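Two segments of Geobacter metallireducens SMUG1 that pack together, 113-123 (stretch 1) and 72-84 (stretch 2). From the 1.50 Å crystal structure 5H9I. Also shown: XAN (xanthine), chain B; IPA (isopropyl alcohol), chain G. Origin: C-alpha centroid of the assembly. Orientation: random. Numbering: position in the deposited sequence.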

# COMPACT_ATOMS: atom_id res chain seq x y z
N SER A 113 -0.49 -8.44 9.40
CA SER A 113 0.02 -7.07 9.21
C SER A 113 -1.09 -6.06 9.07
O SER A 113 -1.20 -5.11 9.87
CB SER A 113 0.95 -6.96 8.03
OG SER A 113 2.17 -7.63 8.23
N GLY A 114 -1.98 -6.31 8.14
CA GLY A 114 -3.11 -5.35 7.93
C GLY A 114 -4.12 -5.39 9.01
O GLY A 114 -4.74 -4.40 9.45
N ARG A 115 -4.39 -6.55 9.64
CA ARG A 115 -5.20 -6.63 10.81
C ARG A 115 -4.71 -5.80 11.94
O ARG A 115 -5.48 -5.09 12.57
CB ARG A 115 -5.38 -8.14 11.29
CG ARG A 115 -6.54 -8.42 12.09
CD ARG A 115 -6.65 -9.93 12.35
NE ARG A 115 -5.60 -10.31 13.25
CZ ARG A 115 -4.87 -11.45 13.10
NH1 ARG A 115 -5.05 -12.28 12.04
NH2 ARG A 115 -4.00 -11.76 14.06
N ARG A 116 -3.40 -5.86 12.14
CA ARG A 116 -2.80 -5.04 13.18
C ARG A 116 -2.91 -3.53 12.83
O ARG A 116 -3.19 -2.73 13.73
CB ARG A 116 -1.32 -5.40 13.34
CG ARG A 116 -1.13 -6.71 14.15
CD ARG A 116 0.35 -6.99 14.30
NE ARG A 116 0.52 -8.21 15.10
CZ ARG A 116 1.70 -8.81 15.26
NH1 ARG A 116 2.77 -8.45 14.63
NH2 ARG A 116 1.73 -9.84 16.14
N LEU A 117 -2.52 -3.19 11.62
CA LEU A 117 -2.49 -1.74 11.26
C LEU A 117 -3.85 -1.13 11.29
O LEU A 117 -4.10 -0.13 12.01
CB LEU A 117 -1.84 -1.57 9.91
CG LEU A 117 -1.77 -0.15 9.36
CD1 LEU A 117 -0.33 0.06 8.91
CD2 LEU A 117 -2.70 0.14 8.22
N TRP A 118 -4.80 -1.74 10.61
CA TRP A 118 -6.14 -1.17 10.56
C TRP A 118 -6.86 -1.32 11.88
O TRP A 118 -7.70 -0.52 12.29
CB TRP A 118 -7.01 -1.70 9.40
CG TRP A 118 -6.56 -1.27 8.06
CD1 TRP A 118 -6.03 -2.05 7.06
CD2 TRP A 118 -6.68 0.05 7.49
NE1 TRP A 118 -5.77 -1.32 5.99
CE2 TRP A 118 -6.17 -0.02 6.19
CE3 TRP A 118 -7.15 1.25 7.96
CZ2 TRP A 118 -6.07 1.06 5.37
CZ3 TRP A 118 -7.10 2.34 7.15
CH2 TRP A 118 -6.59 2.26 5.87
N GLY A 119 -6.50 -2.40 12.64
CA GLY A 119 -7.16 -2.56 13.91
C GLY A 119 -6.74 -1.46 14.90
O GLY A 119 -7.54 -0.98 15.71
N PHE A 120 -5.48 -1.08 14.83
CA PHE A 120 -4.93 -0.00 15.67
C PHE A 120 -5.54 1.30 15.23
O PHE A 120 -5.94 2.08 16.03
CB PHE A 120 -3.40 -0.02 15.49
CG PHE A 120 -2.61 1.19 15.97
CD1 PHE A 120 -2.60 1.54 17.24
CD2 PHE A 120 -1.77 1.83 15.11
CE1 PHE A 120 -1.79 2.60 17.67
CE2 PHE A 120 -0.96 2.86 15.50
CZ PHE A 120 -0.99 3.25 16.82
N ILE A 121 -5.66 1.49 13.95
CA ILE A 121 -6.34 2.74 13.52
C ILE A 121 -7.79 2.79 13.99
O ILE A 121 -8.25 3.88 14.44
CB ILE A 121 -6.21 2.81 11.98
CG1 ILE A 121 -4.79 3.17 11.54
CG2 ILE A 121 -7.26 3.81 11.43
CD1 ILE A 121 -4.38 2.91 10.12
N ARG A 122 -8.51 1.71 13.90
CA ARG A 122 -9.87 1.65 14.36
C ARG A 122 -9.95 1.95 15.86
O ARG A 122 -10.77 2.65 16.32
CB ARG A 122 -10.54 0.31 14.03
CG ARG A 122 -11.94 0.15 14.60
CD ARG A 122 -12.69 -1.09 14.15
NE ARG A 122 -11.86 -2.26 14.29
CZ ARG A 122 -12.00 -3.41 13.61
NH1 ARG A 122 -12.98 -3.60 12.76
NH2 ARG A 122 -11.11 -4.37 13.83
N GLU A 123 -9.09 1.32 16.60
CA GLU A 123 -9.03 1.61 18.05
C GLU A 123 -8.73 3.04 18.30
O GLU A 123 -9.31 3.58 19.29
CB GLU A 123 -7.96 0.71 18.69
CG GLU A 123 -8.36 -0.74 18.74
CD GLU A 123 -7.21 -1.64 19.18
OE1 GLU A 123 -6.07 -1.12 19.43
OE2 GLU A 123 -7.49 -2.86 19.24
N9 XAN B . 1.01 -6.23 4.25
C4 XAN B . 1.00 -5.20 3.45
N3 XAN B . 0.08 -4.60 2.70
C2 XAN B . 0.38 -3.59 2.01
O2 XAN B . -0.46 -3.10 1.31
N1 XAN B . 1.60 -3.03 2.04
C6 XAN B . 2.58 -3.50 2.74
O6 XAN B . 3.73 -3.02 2.73
C5 XAN B . 2.33 -4.66 3.47
N7 XAN B . 3.07 -5.41 4.28
C8 XAN B . 2.27 -6.35 4.75
C1 IPA G . -19.81 -3.70 6.66
C2 IPA G . -20.45 -2.39 6.37
C3 IPA G . -21.98 -2.56 6.47
O2 IPA G . -19.79 -1.34 7.19
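Stretch 2, residues 72-84: VPFGEVAVVTEWL

How does stretch 2 approach the helix of residues 113-123? It arrives as a loop, with a type II beta turn running from Val 72 to Gly 75, and the turn sets its carbonyls against the indole of Trp 118. The ring nitrogen, Trp 118 NE1, donates a hydrogen bond to Pro 73 O at 3.0 Å. Pro 73 O and Phe 74 O both lie near the plane of the indole, at its edge, with Trp 118 CD1 3.1 Å from Phe 74 O; Phe 74 CB also lies 3.6 Å from Trp 118 NE1.

What does Phe 74 do at the tip of the approach? Here the two backbones come closest in register, with Gly 114 CA 4.1 Å from Phe 74 CA. The lack of a side chain on Gly 114 makes this possible: a CB there would point toward stretch 2 and fall 1.9 Å from Phe 74 O, a clash. Instead Gly 114 CA makes a CA-H...O contact with Phe 74 O at 3.1 Å. The Phe 74 side chain, chi1 in the m well, puts its ring between xanthine and Leu 117. Leu 117 CD1 sits 4.1 Å from the centroid of the Phe 74 ring, almost exactly on the ring normal, a CH-pi contact; xanthine covers the opposite face. The backbone of Phe 74 also holds the base, Phe 74 N donating to O2 of xanthine at 2.8 Å.

How does the chain turn from loop to helix? Gly 75 adds almost nothing to the contact, and Glu 76 then takes the N-cap position. Its side chain accepts a capping bond from Val 79 N, with Glu 76 OE1 3.0 Å from that nitrogen, while Glu 76 OE2 lies 3.6 Å from Arg 115 CD. The helix that starts at Val 77 runs in nearly the same direction as the first, at an angle of 26°, and the axes approach to 9.4 Å. Val 77 and Ala 78 make no contact with stretch 1, but Val 79 points toward it: Val 79 CG1 packs 3.7 Å from Trp 118 CB, and Val 79 CG2 lies over one face of the Arg 122 guanidinium, 4.0 Å from Arg 122 NH1.

What closes the contact at its far end? Past Val 80 and Thr 81, Glu 82 is joined to Arg 122 through a water, which donates to Glu 82 OE1 at 2.9 Å and accepts from Arg 122 NH1 at 3.0 Å. One helical turn beyond Val 79 comes Trp 83, within a wider pi-type turn spanning 80-84. Arg 122 lays its aliphatic chain over one face of that indole, with Arg 122 CD 3.8 Å from the centroid of the five-membered ring of Trp 83. The six-membered ring reaches Trp 118 and Ile 121, with Trp 83 CZ3 3.9 Å from Trp 118 CE3 and Trp 83 CH2 3.7 Å from Ile 121 CG2.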

# COMPACT_ATOMS: atom_id res chain seq x y z
N VAL A 72 -7.12 -3.04 -1.36
CA VAL A 72 -6.91 -2.02 -0.38
C VAL A 72 -5.62 -2.17 0.31
O VAL A 72 -5.30 -3.32 0.68
CB VAL A 72 -8.03 -2.03 0.61
CG1 VAL A 72 -7.80 -1.04 1.75
CG2 VAL A 72 -9.38 -1.75 -0.07
N PRO A 73 -4.74 -1.16 0.43
CA PRO A 73 -3.46 -1.33 1.17
C PRO A 73 -3.67 -1.91 2.57
O PRO A 73 -4.60 -1.56 3.29
CB PRO A 73 -2.87 0.09 1.27
CG PRO A 73 -3.65 0.87 0.25
CD PRO A 73 -4.98 0.23 0.03
N PHE A 74 -2.78 -2.88 2.88
CA PHE A 74 -2.90 -3.63 4.18
C PHE A 74 -4.28 -4.19 4.39
O PHE A 74 -4.75 -4.34 5.47
CB PHE A 74 -2.49 -2.68 5.35
CG PHE A 74 -1.02 -2.30 5.35
CD1 PHE A 74 -0.07 -3.15 5.99
CD2 PHE A 74 -0.59 -1.16 4.72
CE1 PHE A 74 1.23 -2.74 6.02
CE2 PHE A 74 0.72 -0.78 4.76
CZ PHE A 74 1.59 -1.57 5.41
N GLY A 75 -4.96 -4.55 3.28
CA GLY A 75 -6.37 -4.73 3.27
C GLY A 75 -6.83 -6.13 3.64
O GLY A 75 -7.35 -6.87 2.81
N GLU A 76 -6.68 -6.43 4.90
CA GLU A 76 -7.18 -7.68 5.49
C GLU A 76 -8.69 -7.72 5.16
O GLU A 76 -9.43 -6.73 5.35
CB GLU A 76 -6.88 -7.74 6.96
CG GLU A 76 -7.26 -9.13 7.62
CD GLU A 76 -8.30 -9.04 8.66
OE1 GLU A 76 -8.96 -7.98 8.92
OE2 GLU A 76 -8.56 -10.12 9.31
N VAL A 77 -9.22 -8.89 4.80
CA VAL A 77 -10.57 -8.97 4.29
C VAL A 77 -11.58 -8.48 5.27
O VAL A 77 -12.46 -7.66 4.93
CB VAL A 77 -10.89 -10.43 3.74
CG1 VAL A 77 -12.33 -10.54 3.34
CG2 VAL A 77 -9.93 -10.75 2.62
N ALA A 78 -11.46 -8.92 6.52
CA ALA A 78 -12.44 -8.60 7.52
C ALA A 78 -12.53 -7.10 7.81
O ALA A 78 -13.62 -6.51 7.83
CB ALA A 78 -12.23 -9.36 8.78
N VAL A 79 -11.35 -6.48 7.94
CA VAL A 79 -11.37 -5.08 8.28
C VAL A 79 -11.86 -4.27 7.10
O VAL A 79 -12.59 -3.24 7.31
CB VAL A 79 -10.05 -4.63 8.99
CG1 VAL A 79 -9.05 -4.47 7.99
CG2 VAL A 79 -10.39 -3.32 9.78
N VAL A 80 -11.58 -4.65 5.84
CA VAL A 80 -12.03 -3.88 4.73
C VAL A 80 -13.54 -3.99 4.59
O VAL A 80 -14.22 -2.97 4.40
CB VAL A 80 -11.39 -4.32 3.50
CG1 VAL A 80 -12.00 -3.72 2.26
CG2 VAL A 80 -9.87 -4.07 3.52
N THR A 81 -14.13 -5.18 4.79
CA THR A 81 -15.56 -5.35 4.70
C THR A 81 -16.30 -4.74 5.88
O THR A 81 -17.33 -4.07 5.68
CB THR A 81 -16.00 -6.85 4.51
OG1 THR A 81 -15.71 -7.57 5.68
CG2 THR A 81 -15.33 -7.43 3.43
N GLU A 82 -15.80 -4.93 7.10
CA GLU A 82 -16.55 -4.60 8.32
C GLU A 82 -16.33 -3.14 8.67
O GLU A 82 -17.28 -2.50 9.13
CB GLU A 82 -16.11 -5.49 9.51
CG GLU A 82 -16.51 -6.96 9.26
CD GLU A 82 -15.91 -7.99 10.27
OE1 GLU A 82 -15.18 -7.60 11.23
OE2 GLU A 82 -16.15 -9.24 10.08
N TRP A 83 -15.12 -2.61 8.53
CA TRP A 83 -14.85 -1.25 9.03
C TRP A 83 -14.99 -0.28 7.87
O TRP A 83 -15.66 0.76 8.06
CB TRP A 83 -13.47 -1.18 9.65
CG TRP A 83 -13.36 0.11 10.46
CD1 TRP A 83 -14.20 0.50 11.50
CD2 TRP A 83 -12.36 1.09 10.36
NE1 TRP A 83 -13.75 1.71 12.00
CE2 TRP A 83 -12.67 2.11 11.32
CE3 TRP A 83 -11.29 1.31 9.46
CZ2 TRP A 83 -11.85 3.22 11.47
CZ3 TRP A 83 -10.55 2.43 9.58
CH2 TRP A 83 -10.86 3.37 10.61
N LEU A 84 -14.40 -0.56 6.73
CA LEU A 84 -14.41 0.37 5.63
C LEU A 84 -15.71 0.26 4.84
O LEU A 84 -16.07 1.15 4.07
CB LEU A 84 -13.18 0.21 4.73
CG LEU A 84 -11.84 0.47 5.34
CD1 LEU A 84 -10.68 0.21 4.38
CD2 LEU A 84 -11.79 1.92 5.91
O HOH W 1 -12.61 -6.28 11.39